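Local atomic coordinates of nucleocapsid (Equine arteritis virus, PDB entry 2I9F), a protein that probably binds the viral RNA and, through this capsid-forming domain, assembles into dimers that build the nucleocapsid of the virion. Residues I35-L40 with Y49-V54. Residues are numbered along the deposited sequence; the frame is centred on the assembly and turned at random.
Sequences IGHGSL and YTVSWV
The hydroxyl of Y49 reaches the main chain of H37, just ahead of the hairpin strand 39-42. The CB of Y49 touches CD1 of L40 at 3.8 Å, the two side chains crossing at about a right angle on one face of the sheet. CG stands anti to the backbone N (chi1 -177°). In the ring, CD1 passes 3.5 Å from S39 O, and CE1 lies at the same distance from H37 O. At the tip, OH donates to H37 O over 2.6 Å, the oxygen sitting at the ring edge while the donor stands well above the carbonyl plane. The same carbonyl takes a second hydrogen bond, from R14 of the second subunit.

Beside this, S39 and T50 form an antiparallel hydrogen-bonded pair: S39 N binds T50 O at 2.8 Å and T50 N binds S39 O at 3.0 Å. L40 and Y49 follow as a non-hydrogen-bonded pair. G38 brings its CA to 3.0 Å from T50 O, leaving no room there for a CB.

Further along, the H37 ring turns toward strand 47-53; CD2 meets V51 CG2 at 3.5 Å, and one water links NE2 with S52 O, to which it donates. F33 of helix 19-34 covers L40 and Y49, while residues 49-53 pair with an antiparallel strand of the second subunit, so the hairpin is part of an intersubunit sheet. With two donors from different chains converging on H37 O, the carbonyl is probably polarised, and the chemistry couples the chain between helix and hairpin both to its own strand 47-53 and to the dimer partner.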
loop_
_atom_site.group_PDB
_atom_site.type_symbol
_atom_site.label_atom_id
_atom_site.label_comp_id
_atom_site.label_asym_id
_atom_site.label_seq_id
_atom_site.Cartn_x
_atom_site.Cartn_y
_atom_site.Cartn_z
ATOM N N ILE A 35 6.026 -4.556 7.422
ATOM C CA ILE A 35 5.639 -3.305 8.045
ATOM C C ILE A 35 4.129 -3.080 8.049
ATOM O O ILE A 35 3.652 -2.008 8.460
ATOM C CB ILE A 35 6.482 -2.094 7.498
ATOM C CG1 ILE A 35 6.166 -1.714 6.033
ATOM C CG2 ILE A 35 7.988 -2.360 7.726
ATOM C CD1 ILE A 35 6.683 -0.314 5.684
ATOM N N GLY A 36 3.389 -4.116 7.637
ATOM C CA GLY A 36 1.922 -4.183 7.749
ATOM C C GLY A 36 1.144 -3.594 6.586
ATOM O O GLY A 36 -0.043 -3.321 6.718
ATOM N N HIS A 37 1.792 -3.403 5.435
ATOM C CA HIS A 37 1.143 -2.793 4.255
ATOM C C HIS A 37 0.625 -3.954 3.381
ATOM O O HIS A 37 1.128 -5.090 3.499
ATOM C CB HIS A 37 2.121 -1.878 3.476
ATOM C CG HIS A 37 1.446 -0.839 2.595
ATOM N ND1 HIS A 37 0.611 0.151 3.093
ATOM C CD2 HIS A 37 1.504 -0.618 1.253
ATOM C CE1 HIS A 37 0.183 0.923 2.098
ATOM N NE2 HIS A 37 0.711 0.479 0.972
ATOM N N GLY A 38 -0.330 -3.677 2.514
ATOM C CA GLY A 38 -0.921 -4.679 1.628
ATOM C C GLY A 38 -1.994 -5.484 2.381
ATOM O O GLY A 38 -2.381 -5.191 3.565
ATOM N N SER A 39 -2.456 -6.534 1.740
ATOM C CA SER A 39 -3.551 -7.311 2.309
ATOM C C SER A 39 -3.184 -8.783 2.231
ATOM O O SER A 39 -2.854 -9.252 1.138
ATOM C CB SER A 39 -4.831 -7.087 1.508
ATOM O OG SER A 39 -5.889 -7.822 2.143
ATOM N N LEU A 40 -3.240 -9.484 3.384
ATOM C CA LEU A 40 -2.972 -10.937 3.440
ATOM C C LEU A 40 -4.274 -11.651 3.824
ATOM O O LEU A 40 -4.775 -11.524 4.913
ATOM C CB LEU A 40 -1.777 -11.333 4.327
ATOM C CG LEU A 40 -1.530 -12.847 4.350
ATOM C CD1 LEU A 40 -0.822 -13.307 3.064
ATOM C CD2 LEU A 40 -0.774 -13.282 5.581
ATOM N N TYR A 49 -1.442 -12.657 -1.000
ATOM C CA TYR A 49 -0.898 -11.365 -0.609
ATOM C C TYR A 49 -0.948 -10.368 -1.780
ATOM O O TYR A 49 -0.520 -10.659 -2.903
ATOM C CB TYR A 49 0.532 -11.492 -0.032
ATOM C CG TYR A 49 1.102 -10.126 0.452
ATOM C CD1 TYR A 49 0.562 -9.486 1.561
ATOM C CD2 TYR A 49 2.132 -9.473 -0.267
ATOM C CE1 TYR A 49 1.038 -8.231 1.994
ATOM C CE2 TYR A 49 2.609 -8.210 0.125
ATOM C CZ TYR A 49 2.073 -7.630 1.310
ATOM O OH TYR A 49 2.536 -6.442 1.728
ATOM N N THR A 50 -1.456 -9.181 -1.507
ATOM C CA THR A 50 -1.490 -8.165 -2.541
ATOM C C THR A 50 -1.028 -6.835 -1.959
ATOM O O THR A 50 -1.315 -6.500 -0.783
ATOM C CB THR A 50 -2.883 -8.087 -3.303
ATOM O OG1 THR A 50 -2.783 -7.098 -4.359
ATOM C CG2 THR A 50 -4.013 -7.737 -2.390
ATOM N N VAL A 51 -0.222 -6.128 -2.719
ATOM C CA VAL A 51 0.262 -4.823 -2.204
ATOM C C VAL A 51 0.451 -3.871 -3.357
ATOM O O VAL A 51 0.818 -4.299 -4.450
ATOM C CB VAL A 51 1.546 -4.921 -1.364
ATOM C CG1 VAL A 51 2.769 -5.367 -2.243
ATOM C CG2 VAL A 51 1.837 -3.547 -0.655
ATOM N N SER A 52 0.153 -2.587 -3.132
ATOM C CA SER A 52 0.282 -1.565 -4.185
ATOM C C SER A 52 1.252 -0.490 -3.704
ATOM O O SER A 52 1.302 -0.197 -2.535
ATOM C CB SER A 52 -1.078 -0.926 -4.558
ATOM O OG SER A 52 -1.959 -1.883 -5.123
ATOM N N TRP A 53 2.039 0.063 -4.623
ATOM C CA TRP A 53 2.988 1.103 -4.278
ATOM C C TRP A 53 3.512 1.750 -5.524
ATOM O O TRP A 53 3.370 1.217 -6.582
ATOM C CB TRP A 53 4.136 0.550 -3.442
ATOM C CG TRP A 53 5.233 -0.245 -4.164
ATOM C CD1 TRP A 53 6.550 0.171 -4.386
ATOM C CD2 TRP A 53 5.126 -1.549 -4.728
ATOM N NE1 TRP A 53 7.233 -0.813 -5.038
ATOM C CE2 TRP A 53 6.414 -1.900 -5.222
ATOM C CE3 TRP A 53 4.091 -2.510 -4.784
ATOM C CZ2 TRP A 53 6.691 -3.160 -5.809
ATOM C CZ3 TRP A 53 4.360 -3.764 -5.400
ATOM C CH2 TRP A 53 5.627 -4.076 -5.899
ATOM N N VAL A 54 4.048 2.952 -5.346
ATOM C CA VAL A 54 4.830 3.676 -6.327
ATOM C C VAL A 54 6.272 3.403 -6.045
ATOM O O VAL A 54 6.769 3.739 -4.972
ATOM C CB VAL A 54 4.537 5.186 -6.294
ATOM C CG1 VAL A 54 5.298 5.916 -7.419
ATOM C CG2 VAL A 54 3.039 5.398 -6.402
HETATM O O HOH W 1 1.017 2.127 -1.556
#